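Local coordinates for protein guanine deaminase (Escherichia coli, PDB 6OHC) that catalyses the zinc-dependent hydrolytic deamination of guanine to xanthine and ammonia, a step of purine degradation, at residues Phe15-Arg20 and Ala31-Glu36; Leu73-Phe78 and Val389-Thr394; Ser355-Phe360 and Ser408-Leu413; Arg67-Lys72 and Ile425-Val430; Leu8-Gly13 and Asp37-Ile42. All blocks are in the same frame, centred on the assembly; numbering follows the deposited sequence.

Contact 1 of 5, residues Phe15-Arg20 and Ala31-Glu36; sequences FIDVTR and ALRFIE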
# COMPACT_ATOMS: atom_id res chain seq x y z
N PHE B 15 -17.09 16.28 12.81
CA PHE B 15 -15.68 16.59 13.15
C PHE B 15 -15.14 15.50 14.06
O PHE B 15 -15.88 14.99 14.92
CB PHE B 15 -15.54 17.98 13.82
CG PHE B 15 -15.94 19.15 12.96
CD1 PHE B 15 -17.29 19.48 12.77
CD2 PHE B 15 -14.96 19.95 12.36
CE1 PHE B 15 -17.64 20.56 11.95
CE2 PHE B 15 -15.33 21.02 11.55
CZ PHE B 15 -16.65 21.35 11.35
N ILE B 16 -13.86 15.20 13.93
CA ILE B 16 -13.10 14.37 14.91
C ILE B 16 -11.75 15.04 15.14
O ILE B 16 -11.11 15.50 14.16
CB ILE B 16 -13.03 12.88 14.55
CG1 ILE B 16 -11.70 12.26 14.94
CG2 ILE B 16 -13.35 12.59 13.10
CD1 ILE B 16 -11.79 11.33 16.03
N ASP B 17 -11.37 15.13 16.40
CA ASP B 17 -10.02 15.58 16.83
C ASP B 17 -9.69 14.95 18.18
O ASP B 17 -10.59 14.36 18.82
CB ASP B 17 -9.93 17.10 16.88
CG ASP B 17 -10.80 17.78 17.94
OD1 ASP B 17 -11.79 17.16 18.38
OD2 ASP B 17 -10.48 18.94 18.30
N VAL B 18 -8.42 14.99 18.54
CA VAL B 18 -7.91 14.63 19.87
C VAL B 18 -7.62 15.96 20.58
O VAL B 18 -6.92 16.83 20.01
CB VAL B 18 -6.69 13.69 19.78
CG1 VAL B 18 -6.23 13.25 21.17
CG2 VAL B 18 -7.01 12.47 18.95
N THR B 19 -8.17 16.11 21.78
CA THR B 19 -8.33 17.42 22.46
C THR B 19 -7.13 17.70 23.33
O THR B 19 -7.02 18.83 23.72
CB THR B 19 -9.63 17.47 23.28
OG1 THR B 19 -9.59 16.33 24.13
CG2 THR B 19 -10.84 17.48 22.37
N ARG B 20 -6.28 16.69 23.59
CA ARG B 20 -5.05 16.91 24.40
C ARG B 20 -4.03 15.83 24.08
O ARG B 20 -4.44 14.73 23.73
CB ARG B 20 -5.36 16.96 25.90
CG ARG B 20 -5.82 15.63 26.47
CD ARG B 20 -5.92 15.63 28.00
NE ARG B 20 -6.02 14.24 28.45
CZ ARG B 20 -7.12 13.50 28.35
NH1 ARG B 20 -8.26 14.04 27.97
NH2 ARG B 20 -7.06 12.24 28.70
N ALA B 31 -9.45 11.20 25.05
CA ALA B 31 -9.19 12.55 24.50
C ALA B 31 -9.84 12.72 23.12
O ALA B 31 -9.72 13.83 22.51
CB ALA B 31 -7.71 12.78 24.44
N LEU B 32 -10.51 11.69 22.62
CA LEU B 32 -11.02 11.72 21.23
C LEU B 32 -12.42 12.32 21.25
O LEU B 32 -13.21 11.86 22.07
CB LEU B 32 -11.02 10.31 20.62
CG LEU B 32 -11.35 10.30 19.12
CD1 LEU B 32 -10.12 10.59 18.31
CD2 LEU B 32 -11.94 8.97 18.72
N ARG B 33 -12.69 13.30 20.39
CA ARG B 33 -13.96 14.04 20.34
C ARG B 33 -14.56 13.88 18.95
O ARG B 33 -13.84 14.12 17.96
CB ARG B 33 -13.69 15.51 20.71
CG ARG B 33 -14.80 16.47 20.32
CD ARG B 33 -14.61 17.79 21.02
NE ARG B 33 -13.51 18.52 20.43
CZ ARG B 33 -13.22 19.79 20.71
NH1 ARG B 33 -13.98 20.49 21.54
NH2 ARG B 33 -12.19 20.35 20.13
N PHE B 34 -15.81 13.42 18.90
CA PHE B 34 -16.62 13.26 17.67
C PHE B 34 -17.87 14.12 17.81
O PHE B 34 -18.63 13.92 18.78
CB PHE B 34 -16.98 11.78 17.42
CG PHE B 34 -17.86 11.58 16.21
CD1 PHE B 34 -17.43 11.99 14.96
CD2 PHE B 34 -19.12 11.00 16.32
CE1 PHE B 34 -18.22 11.84 13.83
CE2 PHE B 34 -19.94 10.89 15.20
CZ PHE B 34 -19.48 11.27 13.96
N ILE B 35 -18.08 15.05 16.89
CA ILE B 35 -19.31 15.86 16.84
C ILE B 35 -19.95 15.62 15.47
O ILE B 35 -19.41 16.11 14.48
CB ILE B 35 -18.99 17.35 17.10
CG1 ILE B 35 -18.26 17.52 18.44
CG2 ILE B 35 -20.25 18.18 17.03
CD1 ILE B 35 -17.86 18.94 18.76
N GLU B 36 -21.06 14.91 15.44
CA GLU B 36 -21.74 14.50 14.17
C GLU B 36 -22.27 15.73 13.44
O GLU B 36 -22.16 15.82 12.18
CB GLU B 36 -22.89 13.53 14.47
CG GLU B 36 -23.37 12.83 13.22
CD GLU B 36 -24.49 11.87 13.45
OE1 GLU B 36 -24.17 10.74 13.92
OE2 GLU B 36 -25.67 12.26 13.19
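F15-V18 and L32-I35 run antiparallel, their segment axes 4.7 Å apart at 167°, with F15/I35 and D17/R33 as hydrogen-bonded pairs. On the face shared with F15 and I35, the guanidinium of R33 meets the D17 carboxylate side-on: R33 NE reaches D17 OD1 (3.0 Å) and R33 NH2 reaches D17 OD2 (2.9 Å), each oxygen using its syn lone pair. The two planes are only 6° apart, a setting reached through the bend of the R33 chain at chi3 (73°). T19 CG2 lies over one guanidinium face, 3.5 Å from R33 NE. The two strands form an antiparallel pair joined through helix 28-31, and strand 14-18 also pairs in parallel with strand 73-84. A leucine in place of R33 would probably leave the D17 carboxylate without its charged mate and T19 CG2 without the flat group beneath it. At the strand ends, A31 O accepts from both T19 N (2.9 Å) and T19 OG1 (3.0 Å), while A31 CB packs 3.6 Å from V18 CG1.

Contact 2 of 5, residues Leu73-Phe78 and Val389-Thr394; sequences LIVPGF and VVMEPT
V389 pairs with V75 where strands 73-76 and 389-391 run antiparallel, their axes at 147°. V389 N donates to V75 O (2.9 Å), and V389 O takes the N-H of V75 in return. Its CB packs against V75 CG2, while CG2, anti to the carbonyl carbon, comes 3.9 Å from G77 CA.

V390 forms a non-hydrogen-bonded pair with I74. The side chains of the two lie alongside each other and point the same way, V390 CG2 being 4.1 Å from I74 CG1. The backbone of V390 is used on its other edge, bonding to Y426 and R427, so strand 388-391 lies between strands 73-84 and 425-430, antiparallel to both.

M391 N then gives a short bond to L73 O (2.7 Å), and M391 O accepts from L73 N. With CG beside the backbone N (chi1 -76°) and the chain extended at chi2, M391 SD comes to 3.7 Å from V75 CG2 and 3.8 Å from F78 CZ. The sulfur lies 79° off the ring normal of F78, an edge-on Met-aromatic contact, and L337 of helix 336-348 touches both residues.

Every touching residue here is buried, and across the two segments the side chains meet without charge, so the pairing rests on four backbone hydrogen bonds, to which the side chains add shape and an edge-on sulfur contact.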
# COMPACT_ATOMS: atom_id res chain seq x y z
N LEU B 73 -16.41 13.82 6.70
CA LEU B 73 -15.71 13.91 7.99
C LEU B 73 -14.63 15.00 7.91
O LEU B 73 -13.90 15.02 6.94
CB LEU B 73 -15.13 12.55 8.32
CG LEU B 73 -15.22 12.25 9.81
CD1 LEU B 73 -16.67 12.07 10.23
CD2 LEU B 73 -14.44 11.01 10.16
N ILE B 74 -14.54 15.88 8.92
CA ILE B 74 -13.58 17.02 8.94
C ILE B 74 -12.58 16.73 10.06
O ILE B 74 -13.00 16.48 11.18
CB ILE B 74 -14.32 18.33 9.12
CG1 ILE B 74 -15.40 18.49 8.04
CG2 ILE B 74 -13.36 19.51 9.16
CD1 ILE B 74 -16.25 19.75 8.18
N VAL B 75 -11.30 16.70 9.72
CA VAL B 75 -10.20 16.37 10.66
C VAL B 75 -9.14 17.47 10.59
O VAL B 75 -9.08 18.26 9.66
CB VAL B 75 -9.62 14.99 10.32
CG1 VAL B 75 -10.69 13.93 10.36
CG2 VAL B 75 -8.92 15.00 8.94
N PRO B 76 -8.27 17.57 11.59
CA PRO B 76 -7.16 18.51 11.53
C PRO B 76 -6.19 18.04 10.44
O PRO B 76 -6.19 16.86 10.11
CB PRO B 76 -6.49 18.44 12.90
CG PRO B 76 -7.47 17.62 13.78
CD PRO B 76 -8.31 16.79 12.83
N GLY B 77 -5.45 18.99 9.86
CA GLY B 77 -4.52 18.72 8.77
C GLY B 77 -3.45 17.75 9.24
O GLY B 77 -3.02 17.85 10.37
N PHE B 78 -3.06 16.84 8.36
CA PHE B 78 -2.06 15.80 8.63
C PHE B 78 -0.68 16.43 8.71
O PHE B 78 -0.40 17.42 8.03
CB PHE B 78 -2.16 14.71 7.58
CG PHE B 78 -3.53 14.07 7.50
CD1 PHE B 78 -4.23 13.71 8.63
CD2 PHE B 78 -4.12 13.84 6.28
CE1 PHE B 78 -5.49 13.14 8.53
CE2 PHE B 78 -5.39 13.28 6.18
CZ PHE B 78 -6.07 12.89 7.31
N VAL B 389 -8.88 19.30 6.97
CA VAL B 389 -9.16 18.50 5.77
C VAL B 389 -10.62 18.04 5.81
O VAL B 389 -11.05 17.45 6.80
CB VAL B 389 -8.19 17.31 5.74
CG1 VAL B 389 -8.41 16.38 4.56
CG2 VAL B 389 -6.75 17.76 5.78
N VAL B 390 -11.35 18.28 4.73
CA VAL B 390 -12.69 17.67 4.54
C VAL B 390 -12.46 16.33 3.84
O VAL B 390 -11.88 16.31 2.72
CB VAL B 390 -13.65 18.58 3.79
CG1 VAL B 390 -15.01 17.93 3.65
CG2 VAL B 390 -13.76 19.91 4.52
N MET B 391 -12.87 15.26 4.51
CA MET B 391 -12.63 13.87 4.07
C MET B 391 -13.97 13.24 3.67
O MET B 391 -14.98 13.47 4.34
CB MET B 391 -11.97 13.08 5.19
CG MET B 391 -10.50 13.42 5.35
SD MET B 391 -9.76 12.33 6.51
CE MET B 391 -9.29 11.03 5.37
N GLU B 392 -13.97 12.56 2.53
CA GLU B 392 -15.06 11.68 2.08
C GLU B 392 -14.52 10.27 2.19
O GLU B 392 -13.95 9.75 1.26
CB GLU B 392 -15.39 11.99 0.62
CG GLU B 392 -16.57 11.19 0.06
CD GLU B 392 -16.77 11.55 -1.39
OE1 GLU B 392 -15.92 12.27 -1.90
OE2 GLU B 392 -17.72 11.03 -2.01
N PRO B 393 -14.68 9.60 3.34
CA PRO B 393 -14.22 8.23 3.49
C PRO B 393 -15.05 7.23 2.68
O PRO B 393 -14.66 6.05 2.65
CB PRO B 393 -14.39 8.01 5.01
CG PRO B 393 -15.59 8.83 5.34
CD PRO B 393 -15.39 10.09 4.52
N THR B 394 -16.08 7.70 1.95
CA THR B 394 -16.93 6.86 1.06
C THR B 394 -16.63 7.14 -0.42
O THR B 394 -17.51 6.84 -1.27
CB THR B 394 -18.40 7.13 1.39
OG1 THR B 394 -18.69 8.51 1.14
CG2 THR B 394 -18.73 6.88 2.85

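Contact 3 of 5, residues Ser355-Phe360 and Ser408-Leu413; sequences SAYEAF and SLVDKL
L413 and V410 pack against A356 and its neighbours where helices 356-363 and 409-418 cross, a helix-helix packing whose segment axes approach to 9.5 Å at 50°. The interface is apolar, with no hydrogen bond between the segments. The small A356 sets the closest backbone approach, its CA lying 5.9 Å from that of L413.

L413 points into the interface with CG anti to the backbone N (chi1 -172°). This carries CD2 to 4.0 Å from F360 CB, the two side chains crossing at about a right angle, while L413 CB faces A356 CB at 4.1 Å. I16 of strand 14-18 touches both L413 and F360, so these helices pack on that strand as well as on each other.

One turn earlier, V410 uses a single methyl. Its CG2 sits over one face of the Y357 ring, 3.5 Å from the centroid and 26° off the normal, a CH-pi contact displaced toward the rim nearer CE2 and CZ. A356 CB comes close to V410 O (3.4 Å).

Each helix begins at a serine N-cap just before these contacts: S355 OG accepts from E358 N at 3.0 Å, and S408 OG from D411 N at 3.1 Å.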
# COMPACT_ATOMS: atom_id res chain seq x y z
N SER B 355 -4.15 0.59 16.90
CA SER B 355 -5.56 1.05 16.94
C SER B 355 -5.76 2.24 16.00
O SER B 355 -4.78 2.99 15.75
CB SER B 355 -5.93 1.42 18.35
OG SER B 355 -5.43 2.72 18.68
N ALA B 356 -7.00 2.42 15.55
CA ALA B 356 -7.46 3.59 14.78
C ALA B 356 -7.15 4.88 15.54
O ALA B 356 -6.87 5.89 14.90
CB ALA B 356 -8.93 3.51 14.52
N TYR B 357 -7.23 4.82 16.88
CA TYR B 357 -7.09 5.98 17.77
C TYR B 357 -5.67 6.48 17.64
O TYR B 357 -5.43 7.69 17.44
CB TYR B 357 -7.39 5.61 19.23
CG TYR B 357 -8.82 5.28 19.54
CD1 TYR B 357 -9.85 6.18 19.30
CD2 TYR B 357 -9.16 4.04 20.07
CE1 TYR B 357 -11.15 5.89 19.64
CE2 TYR B 357 -10.46 3.73 20.41
CZ TYR B 357 -11.46 4.66 20.19
OH TYR B 357 -12.74 4.30 20.51
N GLU B 358 -4.75 5.52 17.70
CA GLU B 358 -3.31 5.78 17.71
C GLU B 358 -2.90 6.22 16.31
O GLU B 358 -2.15 7.21 16.22
CB GLU B 358 -2.57 4.56 18.20
CG GLU B 358 -1.11 4.85 18.41
CD GLU B 358 -0.36 3.71 19.05
OE1 GLU B 358 -0.99 2.74 19.42
OE2 GLU B 358 0.85 3.82 19.19
N ALA B 359 -3.41 5.60 15.27
CA ALA B 359 -3.14 6.03 13.87
C ALA B 359 -3.58 7.47 13.67
O ALA B 359 -2.74 8.31 13.18
CB ALA B 359 -3.76 5.13 12.87
N PHE B 360 -4.81 7.77 14.10
CA PHE B 360 -5.40 9.13 13.93
C PHE B 360 -4.59 10.18 14.72
O PHE B 360 -4.44 11.36 14.27
CB PHE B 360 -6.85 9.14 14.37
CG PHE B 360 -7.49 10.49 14.21
CD1 PHE B 360 -7.78 11.00 12.96
CD2 PHE B 360 -7.72 11.29 15.32
CE1 PHE B 360 -8.30 12.28 12.82
CE2 PHE B 360 -8.25 12.57 15.18
CZ PHE B 360 -8.56 13.05 13.93
N SER B 408 -19.01 0.84 14.77
CA SER B 408 -18.41 1.76 15.77
C SER B 408 -17.66 2.91 15.09
O SER B 408 -17.31 2.79 13.91
CB SER B 408 -17.51 1.01 16.71
OG SER B 408 -16.40 0.47 16.04
N LEU B 409 -17.46 4.00 15.83
CA LEU B 409 -16.60 5.13 15.40
C LEU B 409 -15.20 4.58 15.12
O LEU B 409 -14.65 4.87 14.06
CB LEU B 409 -16.58 6.23 16.47
CG LEU B 409 -15.88 7.51 16.05
CD1 LEU B 409 -16.73 8.29 15.06
CD2 LEU B 409 -15.50 8.37 17.24
N VAL B 410 -14.68 3.75 16.02
CA VAL B 410 -13.29 3.22 15.92
C VAL B 410 -13.16 2.43 14.61
O VAL B 410 -12.10 2.54 13.98
CB VAL B 410 -12.92 2.41 17.19
CG1 VAL B 410 -13.17 0.92 17.07
CG2 VAL B 410 -11.47 2.63 17.57
N ASP B 411 -14.18 1.67 14.20
CA ASP B 411 -14.10 0.85 12.96
C ASP B 411 -14.10 1.77 11.73
O ASP B 411 -13.29 1.53 10.82
CB ASP B 411 -15.21 -0.21 12.88
CG ASP B 411 -14.94 -1.48 13.68
OD1 ASP B 411 -13.90 -1.55 14.35
OD2 ASP B 411 -15.75 -2.44 13.58
N LYS B 412 -15.00 2.76 11.72
CA LYS B 412 -15.08 3.78 10.64
C LYS B 412 -13.75 4.54 10.57
O LYS B 412 -13.21 4.72 9.49
CB LYS B 412 -16.19 4.78 10.92
CG LYS B 412 -17.60 4.28 10.67
CD LYS B 412 -18.62 5.37 10.93
CE LYS B 412 -20.02 4.95 10.53
NZ LYS B 412 -20.23 3.51 10.82
N LEU B 413 -13.23 4.97 11.71
CA LEU B 413 -11.98 5.77 11.76
C LEU B 413 -10.87 4.89 11.24
O LEU B 413 -9.99 5.41 10.56
CB LEU B 413 -11.74 6.22 13.20
CG LEU B 413 -10.59 7.19 13.37
CD1 LEU B 413 -10.68 8.29 12.34
CD2 LEU B 413 -10.59 7.75 14.78

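Contact 4 of 5, residues Arg67-Lys72 and Ile425-Val430; sequences RDYRGK and IYRTYV
K72 lays the end of its side chain over one face of the Y426 ring, with CE 3.6 Å from the ring centroid and 4° off the normal. NZ follows at 3.9 Å from the same centroid, a cation-pi contact reached through bends at chi2 and chi4. The opposite face of Y426 carries the guanidinium of R427, whose NH1 also donates to Y426 O (2.8 Å). The ring thus lies between two cationic groups. Strand 67-70, at the edge of the four-stranded sheet beside strand 9-12, meets strand 425-430, which pairs with 388-391; side chains join the two segments, with no backbone pairing between them. Y426 and R427 both face V390, a classic beta bulge, and Y69-K72 is a type II turn. Y69 CE1 lies 4.0 Å from Y426 CE2, near the plane of that ring. Y69 OH and Y429 OH share a hydrogen bond of 2.6 Å, each oxygen near the plane of the other's ring. R67 NH1 adds a weak bond to Y429 OH (3.4 Å).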
# COMPACT_ATOMS: atom_id res chain seq x y z
N ARG B 67 -20.45 26.91 4.78
CA ARG B 67 -19.81 25.87 3.93
C ARG B 67 -20.28 24.51 4.44
O ARG B 67 -19.86 24.11 5.56
CB ARG B 67 -18.30 26.02 3.97
CG ARG B 67 -17.84 27.36 3.44
CD ARG B 67 -16.65 27.85 4.24
NE ARG B 67 -16.37 29.24 3.95
CZ ARG B 67 -15.50 29.66 3.06
NH1 ARG B 67 -14.83 28.77 2.32
NH2 ARG B 67 -15.33 30.96 2.87
N ASP B 68 -21.21 23.89 3.72
CA ASP B 68 -22.00 22.73 4.25
C ASP B 68 -21.32 21.45 3.76
O ASP B 68 -21.41 21.20 2.53
CB ASP B 68 -23.48 22.84 3.83
CG ASP B 68 -24.38 21.76 4.39
OD1 ASP B 68 -23.88 20.81 5.15
OD2 ASP B 68 -25.57 21.82 4.05
N TYR B 69 -20.65 20.72 4.66
CA TYR B 69 -19.92 19.46 4.34
C TYR B 69 -20.58 18.30 5.08
O TYR B 69 -19.90 17.34 5.38
CB TYR B 69 -18.44 19.57 4.74
CG TYR B 69 -17.67 20.65 4.00
CD1 TYR B 69 -17.59 20.63 2.62
CD2 TYR B 69 -17.01 21.66 4.68
CE1 TYR B 69 -16.85 21.57 1.92
CE2 TYR B 69 -16.29 22.64 4.01
CZ TYR B 69 -16.24 22.61 2.62
OH TYR B 69 -15.54 23.55 1.91
N ARG B 70 -21.87 18.38 5.37
CA ARG B 70 -22.65 17.22 5.91
C ARG B 70 -22.50 16.02 4.98
O ARG B 70 -22.56 16.22 3.79
CB ARG B 70 -24.09 17.61 6.18
CG ARG B 70 -24.18 18.35 7.51
CD ARG B 70 -25.52 18.94 7.81
NE ARG B 70 -25.95 19.83 6.74
CZ ARG B 70 -27.20 20.23 6.61
NH1 ARG B 70 -28.11 19.80 7.48
NH2 ARG B 70 -27.54 21.04 5.62
N GLY B 71 -22.21 14.86 5.55
CA GLY B 71 -21.89 13.64 4.79
C GLY B 71 -20.39 13.41 4.74
O GLY B 71 -19.99 12.28 4.45
N LYS B 72 -19.58 14.44 5.04
CA LYS B 72 -18.11 14.33 5.07
C LYS B 72 -17.63 14.32 6.50
O LYS B 72 -18.38 14.76 7.39
CB LYS B 72 -17.51 15.45 4.22
CG LYS B 72 -18.11 15.42 2.82
CD LYS B 72 -17.18 15.53 1.69
CE LYS B 72 -17.77 15.01 0.39
NZ LYS B 72 -19.05 15.66 0.09
N ILE B 425 -9.59 12.81 0.19
CA ILE B 425 -9.35 14.24 0.52
C ILE B 425 -10.19 15.09 -0.43
O ILE B 425 -9.86 15.14 -1.65
CB ILE B 425 -7.85 14.62 0.49
CG1 ILE B 425 -7.08 14.00 1.67
CG2 ILE B 425 -7.72 16.13 0.59
CD1 ILE B 425 -7.29 12.54 1.88
N TYR B 426 -11.28 15.68 0.09
CA TYR B 426 -12.26 16.46 -0.70
C TYR B 426 -11.86 17.92 -0.72
O TYR B 426 -12.04 18.58 -1.76
CB TYR B 426 -13.61 16.31 -0.04
CG TYR B 426 -14.75 16.97 -0.73
CD1 TYR B 426 -15.21 16.48 -1.95
CD2 TYR B 426 -15.46 17.98 -0.12
CE1 TYR B 426 -16.30 17.05 -2.59
CE2 TYR B 426 -16.57 18.53 -0.72
CZ TYR B 426 -16.99 18.07 -1.96
OH TYR B 426 -18.09 18.60 -2.59
N ARG B 427 -11.38 18.44 0.41
CA ARG B 427 -11.02 19.88 0.56
C ARG B 427 -9.90 19.99 1.58
O ARG B 427 -9.88 19.22 2.52
CB ARG B 427 -12.19 20.78 0.98
CG ARG B 427 -13.41 20.74 0.09
CD ARG B 427 -13.27 21.60 -1.13
NE ARG B 427 -14.49 21.71 -1.93
CZ ARG B 427 -14.89 20.84 -2.86
NH1 ARG B 427 -14.21 19.73 -3.11
NH2 ARG B 427 -16.01 21.10 -3.52
N THR B 428 -8.94 20.87 1.34
CA THR B 428 -7.87 21.17 2.30
C THR B 428 -7.91 22.68 2.56
O THR B 428 -8.03 23.46 1.61
CB THR B 428 -6.52 20.65 1.82
OG1 THR B 428 -6.66 19.26 1.56
CG2 THR B 428 -5.42 20.89 2.83
N TYR B 429 -7.90 23.04 3.83
CA TYR B 429 -7.91 24.42 4.34
C TYR B 429 -6.55 24.64 5.02
O TYR B 429 -6.12 23.79 5.85
CB TYR B 429 -9.09 24.62 5.30
CG TYR B 429 -10.43 24.88 4.66
CD1 TYR B 429 -11.20 23.83 4.18
CD2 TYR B 429 -10.97 26.15 4.60
CE1 TYR B 429 -12.45 24.04 3.63
CE2 TYR B 429 -12.22 26.38 4.04
CZ TYR B 429 -12.97 25.32 3.55
OH TYR B 429 -14.18 25.51 2.95
N VAL B 430 -5.88 25.72 4.64
CA VAL B 430 -4.62 26.19 5.25
C VAL B 430 -4.88 27.62 5.66
O VAL B 430 -5.37 28.42 4.80
CB VAL B 430 -3.43 26.05 4.29
CG1 VAL B 430 -2.20 26.82 4.76
CG2 VAL B 430 -3.08 24.59 4.07
O HOH W 1 -16.03 23.64 -1.37

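Contact 5 of 5, residues Leu8-Gly13 and Asp37-Ile42; sequences LKAVRG and DGLLLI
D37 OD1 is gripped by two nitrogens of R12: NH2 at 3.0 Å, on the syn lone pair, and NE by a weak bond of 3.3 Å. The R12 chain reaches it fully extended, with CG anti to the backbone N (chi1 -162°), and the guanidinium and carboxylate planes are 35° apart. R12 also makes a cation-pi contact with W53, so a methionine in its place would probably leave D37 without its charged mate and W53 without its cation.

Next to this pair, G38 N donates to G13 O (2.9 Å). From there the strands 9-12 and 38-42 run antiparallel at 159°, with V11/L40 and K9/I42 as further hydrogen-bonded pairs; L40 N to V11 O is the shortest bond, at 2.7 Å.

Side chains alternate between the two faces. V11 CG2 meets I42 CD1 at 4.1 Å on one of them, and F388 of strand 388-391 touches V11, L40 and I42 there. Next to K9, L8 CD1 presses tightly on L41 CD2 (3.3 Å).

In the four-stranded mixed sheet these are the two central strands: 38-43 lies antiparallel to outer strand 46-50, whose W49 packs on L39 and L41, and 9-12 runs parallel to outer strand 67-70.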
# COMPACT_ATOMS: atom_id res chain seq x y z
N LEU B 8 -15.96 36.49 9.47
CA LEU B 8 -16.11 35.11 9.98
C LEU B 8 -16.26 34.17 8.79
O LEU B 8 -16.90 34.59 7.83
CB LEU B 8 -17.35 35.05 10.87
CG LEU B 8 -17.09 35.32 12.35
CD1 LEU B 8 -16.08 34.33 12.92
CD2 LEU B 8 -16.59 36.74 12.56
N LYS B 9 -15.74 32.95 8.89
CA LYS B 9 -16.16 31.79 8.05
C LYS B 9 -16.81 30.73 8.95
O LYS B 9 -16.40 30.57 10.11
CB LYS B 9 -14.95 31.22 7.32
CG LYS B 9 -14.40 32.12 6.24
CD LYS B 9 -13.04 31.71 5.74
CE LYS B 9 -12.86 31.92 4.24
NZ LYS B 9 -11.57 32.57 3.89
N ALA B 10 -17.78 30.01 8.40
CA ALA B 10 -18.64 29.07 9.12
C ALA B 10 -18.63 27.73 8.40
O ALA B 10 -19.02 27.69 7.22
CB ALA B 10 -20.01 29.67 9.15
N VAL B 11 -18.15 26.68 9.07
CA VAL B 11 -18.01 25.33 8.47
C VAL B 11 -18.85 24.32 9.26
O VAL B 11 -18.74 24.29 10.49
CB VAL B 11 -16.53 24.89 8.36
CG1 VAL B 11 -16.42 23.46 7.84
CG2 VAL B 11 -15.74 25.82 7.46
N ARG B 12 -19.63 23.52 8.56
CA ARG B 12 -20.62 22.58 9.15
C ARG B 12 -20.37 21.17 8.63
O ARG B 12 -20.06 21.00 7.40
CB ARG B 12 -22.03 23.02 8.76
CG ARG B 12 -23.06 22.39 9.67
CD ARG B 12 -24.46 22.65 9.23
NE ARG B 12 -25.31 21.85 10.07
CZ ARG B 12 -26.62 21.86 9.99
NH1 ARG B 12 -27.20 22.63 9.08
NH2 ARG B 12 -27.36 21.13 10.80
N GLY B 13 -20.46 20.19 9.53
CA GLY B 13 -20.37 18.76 9.17
C GLY B 13 -19.95 17.95 10.39
O GLY B 13 -20.19 18.40 11.49
N ASP B 37 -22.86 16.64 14.21
CA ASP B 37 -23.51 17.87 13.72
C ASP B 37 -22.76 19.05 14.35
O ASP B 37 -23.31 19.73 15.22
CB ASP B 37 -24.99 17.79 14.01
CG ASP B 37 -25.78 18.88 13.33
OD1 ASP B 37 -25.36 19.33 12.23
OD2 ASP B 37 -26.82 19.28 13.95
N GLY B 38 -21.53 19.28 13.88
CA GLY B 38 -20.61 20.32 14.41
C GLY B 38 -20.68 21.61 13.61
O GLY B 38 -21.18 21.59 12.47
N LEU B 39 -20.20 22.70 14.22
CA LEU B 39 -19.96 24.00 13.58
C LEU B 39 -18.55 24.46 13.96
O LEU B 39 -18.26 24.52 15.18
CB LEU B 39 -20.98 25.01 14.11
CG LEU B 39 -20.66 26.49 13.82
CD1 LEU B 39 -20.82 26.82 12.36
CD2 LEU B 39 -21.54 27.42 14.63
N LEU B 40 -17.72 24.80 12.98
CA LEU B 40 -16.39 25.44 13.19
C LEU B 40 -16.47 26.86 12.65
O LEU B 40 -16.86 27.00 11.48
CB LEU B 40 -15.31 24.62 12.48
CG LEU B 40 -13.92 25.27 12.41
CD1 LEU B 40 -13.25 25.38 13.77
CD2 LEU B 40 -13.04 24.49 11.44
N LEU B 41 -16.19 27.84 13.49
CA LEU B 41 -16.14 29.27 13.13
C LEU B 41 -14.67 29.68 13.06
O LEU B 41 -13.92 29.40 14.03
CB LEU B 41 -16.88 30.07 14.20
CG LEU B 41 -18.27 30.56 13.84
CD1 LEU B 41 -19.05 30.94 15.12
CD2 LEU B 41 -18.07 31.72 12.88
N ILE B 42 -14.30 30.36 11.98
CA ILE B 42 -12.89 30.75 11.69
C ILE B 42 -12.83 32.27 11.63
O ILE B 42 -13.69 32.86 10.93
CB ILE B 42 -12.38 30.11 10.38
CG1 ILE B 42 -12.50 28.57 10.43
CG2 ILE B 42 -10.98 30.55 10.07
CD1 ILE B 42 -12.61 27.94 9.06

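In the fold
From the N terminus, contact 5 opens at 8-13 and closes at 37-42, and contact 1 is nested wholly inside that loop. The chain turns corners at 13 and again around 36-37, so the same two passes pair first in the four-stranded sheet and then beside strand 73-84. Contact 4 opens at 67-72 and contact 2 at 73-78. Contact 3 opens at 355-360; then 389-394 closes contact 2, 408-413 contact 3 and 425-430 contact 4. Contacts 2 and 3 therefore cross, and both nest within contact 4. Contact 3 ties helices 356-363 and 409-418 to each other, and these pack on contact 1, while contacts 2 and 4 bring the late strands to 67-84.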